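PDB 5G0A: transaminase from Bacillus megaterium, which transfers amino groups S-selectively between amines or amino acids and carbonyl compounds through its pyridoxal-5'-phosphate cofactor. Local coordinates for residues G361-S366 with G452-A457. Residues are numbered along the deposited sequence; the frame is centred on the assembly and turned at random.
Unlike the reference sequence in segment 452-457: Gly452 (reference Glu).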
ATOM      1  N   GLY B 361      37.949 -21.772  11.527  1.00 32.65           N
ATOM      2  CA  GLY B 361      37.691 -21.281  10.173  1.00 31.29           C
ATOM      3  C   GLY B 361      38.943 -21.391   9.309  1.00 33.80           C
ATOM      4  O   GLY B 361      38.861 -21.838   8.170  1.00 31.79           O
ATOM      5  N   GLU B 362      40.083 -20.972   9.860  1.00 35.45           N
ATOM      6  CA  GLU B 362      41.380 -21.096   9.169  1.00 38.54           C
ATOM      7  C   GLU B 362      41.648 -22.564   8.858  1.00 37.93           C
ATOM      8  O   GLU B 362      42.103 -22.907   7.763  1.00 35.15           O
ATOM      9  CB  GLU B 362      42.502 -20.479  10.008  1.00 42.89           C
ATOM     10  CG  GLU B 362      42.442 -18.957  10.062  1.00 48.85           C
ATOM     11  CD  GLU B 362      43.289 -18.343  11.157  1.00 55.14           C
ATOM     12  OE1 GLU B 362      44.191 -19.022  11.696  1.00 60.16           O
ATOM     13  OE2 GLU B 362      43.047 -17.161  11.479  1.00 56.44           O
ATOM     14  N   TYR B 363      41.321 -23.442   9.806  1.00 36.55           N
ATOM     15  CA  TYR B 363      41.434 -24.880   9.563  1.00 36.57           C
ATOM     16  C   TYR B 363      40.514 -25.353   8.435  1.00 36.57           C
ATOM     17  O   TYR B 363      40.951 -26.046   7.508  1.00 35.80           O
ATOM     18  CB  TYR B 363      41.181 -25.680  10.843  1.00 36.90           C
ATOM     19  CG  TYR B 363      41.445 -27.161  10.669  1.00 38.98           C
ATOM     20  CD1 TYR B 363      42.754 -27.647  10.561  1.00 41.19           C
ATOM     21  CD2 TYR B 363      40.390 -28.075  10.592  1.00 39.15           C
ATOM     22  CE1 TYR B 363      43.003 -29.001  10.391  1.00 39.76           C
ATOM     23  CE2 TYR B 363      40.629 -29.433  10.424  1.00 38.55           C
ATOM     24  CZ  TYR B 363      41.944 -29.890  10.327  1.00 40.46           C
ATOM     25  OH  TYR B 363      42.195 -31.238  10.170  1.00 39.09           O
ATOM     26  N   ILE B 364      39.236 -24.962   8.503  1.00 36.59           N
ATOM     27  CA  ILE B 364      38.271 -25.291   7.460  1.00 33.76           C
ATOM     28  C   ILE B 364      38.727 -24.743   6.099  1.00 33.82           C
ATOM     29  O   ILE B 364      38.541 -25.394   5.079  1.00 33.16           O
ATOM     30  CB  ILE B 364      36.846 -24.760   7.810  1.00 34.03           C
ATOM     31  CG1 ILE B 364      36.190 -25.640   8.885  1.00 36.14           C
ATOM     32  CG2 ILE B 364      35.958 -24.687   6.574  1.00 32.38           C
ATOM     33  CD1 ILE B 364      35.093 -24.942   9.680  1.00 33.85           C
ATOM     34  N   ARG B 365      39.285 -23.538   6.097  1.00 35.53           N
ATOM     35  CA  ARG B 365      39.855 -22.934   4.887  1.00 38.29           C
ATOM     36  C   ARG B 365      40.889 -23.882   4.249  1.00 38.63           C
ATOM     37  O   ARG B 365      40.811 -24.175   3.060  1.00 40.12           O
ATOM     38  CB  ARG B 365      40.451 -21.550   5.218  1.00 40.18           C
ATOM     39  CG  ARG B 365      41.486 -21.008   4.240  1.00 48.24           C
ATOM     40  CD  ARG B 365      40.850 -20.358   3.034  1.00 50.98           C
ATOM     41  NE  ARG B 365      40.074 -19.171   3.381  1.00 55.70           N
ATOM     42  CZ  ARG B 365      39.488 -18.374   2.495  1.00 55.56           C
ATOM     43  NH1 ARG B 365      39.598 -18.629   1.198  1.00 57.08           N
ATOM     44  NH2 ARG B 365      38.795 -17.322   2.909  1.00 54.52           N
ATOM     45  N   SER B 366      41.824 -24.383   5.053  1.00 38.69           N
ATOM     46  CA  SER B 366      42.832 -25.348   4.562  1.00 40.95           C
ATOM     47  C   SER B 366      42.212 -26.653   4.040  1.00 42.81           C
ATOM     48  O   SER B 366      42.697 -27.239   3.067  1.00 44.51           O
ATOM     49  CB  SER B 366      43.882 -25.641   5.641  1.00 40.13           C
ATOM     50  OG  SER B 366      43.380 -26.514   6.646  1.00 43.06           O
ATOM     51  N   GLY B 452      38.360 -33.175  14.808  1.00 37.22           N
ATOM     52  CA  GLY B 452      37.889 -34.507  14.394  1.00 36.61           C
ATOM     53  C   GLY B 452      36.547 -34.456  13.696  1.00 36.10           C
ATOM     54  O   GLY B 452      36.322 -35.166  12.722  1.00 32.47           O
ATOM     55  N   ASP B 453      35.636 -33.624  14.201  1.00 33.62           N
ATOM     56  CA  ASP B 453      34.346 -33.471  13.549  1.00 33.45           C
ATOM     57  C   ASP B 453      34.437 -32.680  12.232  1.00 30.41           C
ATOM     58  O   ASP B 453      33.781 -33.041  11.270  1.00 32.38           O
ATOM     59  CB  ASP B 453      33.285 -32.908  14.520  1.00 32.86           C
ATOM     60  CG  ASP B 453      32.797 -33.960  15.524  1.00 34.44           C
ATOM     61  OD1 ASP B 453      32.808 -35.174  15.206  1.00 35.25           O
ATOM     62  OD2 ASP B 453      32.373 -33.579  16.622  1.00 35.18           O
ATOM     63  N   ILE B 454      35.256 -31.631  12.182  1.00 32.13           N
ATOM     64  CA  ILE B 454      35.536 -30.978  10.889  1.00 32.48           C
ATOM     65  C   ILE B 454      36.079 -31.998   9.877  1.00 32.94           C
ATOM     66  O   ILE B 454      35.604 -32.078   8.746  1.00 34.23           O
ATOM     67  CB  ILE B 454      36.496 -29.772  11.029  1.00 31.54           C
ATOM     68  CG1 ILE B 454      35.817 -28.627  11.786  1.00 31.09           C
ATOM     69  CG2 ILE B 454      36.988 -29.305   9.651  1.00 33.06           C
ATOM     70  CD1 ILE B 454      36.790 -27.571  12.286  1.00 30.12           C
ATOM     71  N   ASP B 455      37.055 -32.804  10.291  1.00 37.87           N
ATOM     72  CA  ASP B 455      37.596 -33.859   9.406  1.00 37.96           C
ATOM     73  C   ASP B 455      36.523 -34.830   8.920  1.00 37.59           C
ATOM     74  O   ASP B 455      36.484 -35.173   7.743  1.00 36.46           O
ATOM     75  CB  ASP B 455      38.725 -34.646  10.094  1.00 39.01           C
ATOM     76  CG  ASP B 455      39.992 -33.821  10.282  1.00 39.47           C
ATOM     77  OD1 ASP B 455      40.088 -32.701   9.739  1.00 42.32           O
ATOM     78  OD2 ASP B 455      40.891 -34.293  10.998  1.00 40.67           O
ATOM     79  N   LYS B 456      35.647 -35.255   9.829  1.00 37.09           N
ATOM     80  CA  LYS B 456      34.548 -36.160   9.484  1.00 35.64           C
ATOM     81  C   LYS B 456      33.574 -35.527   8.485  1.00 34.89           C
ATOM     82  O   LYS B 456      33.113 -36.178   7.549  1.00 35.30           O
ATOM     83  CB  LYS B 456      33.826 -36.629  10.758  1.00 35.77           C
ATOM     84  CG  LYS B 456      32.602 -37.505  10.515  1.00 38.82           C
ATOM     85  CD  LYS B 456      32.123 -38.159  11.804  1.00 42.15           C
ATOM     86  CE  LYS B 456      30.688 -38.662  11.681  1.00 39.68           C
ATOM     87  NZ  LYS B 456      30.187 -39.138  13.000  1.00 45.37           N
ATOM     88  N   ALA B 457      33.261 -34.249   8.688  1.00 34.72           N
ATOM     89  CA  ALA B 457      32.348 -33.559   7.802  1.00 34.46           C
ATOM     90  C   ALA B 457      32.964 -33.382   6.411  1.00 34.07           C
ATOM     91  O   ALA B 457      32.303 -33.610   5.393  1.00 35.95           O
ATOM     92  CB  ALA B 457      31.938 -32.216   8.404  1.00 33.32           C
TER
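Ile454 meets both Ile364 and Tyr363, and this small apolar cluster is the tightly packed half of a contact that turns polar towards solvent. The CG2 methyl of Ile454 reaches CG1 of Ile364 at 3.8 Å and lies 3.7 Å from CE2 of Tyr363, near the plane of the ring and beside its edge. The two isoleucines cross at about a right angle, and Phe55 against Ile454 and Trp388 against Ile364 continue the buried side. The segments lie on helices 353-374 and 451-468 of a class-III aminotransferase, a family with the fold type I architecture of PLP-dependent enzymes. The axes of 361-366 and 452-457 approach to 10.9 Å and cross at -30°, illustrating how helices too far apart for backbone contact are joined by side chains, apolar inside and polar towards the surface. On the partly exposed side the packing gives way to a single hydrogen bond. With CG of Tyr363 anti to the backbone N (chi1 -173°), the phenol extends across the gap and its OH donates to the syn lone pair of Asp455 OD1 at 2.6 Å. That oxygen lies in the ring plane, while the carboxylate is turned 43° from it. Lys367, one helical turn along from Tyr363, forms a salt bridge to the same oxygen, which probably favours the charged carboxylate.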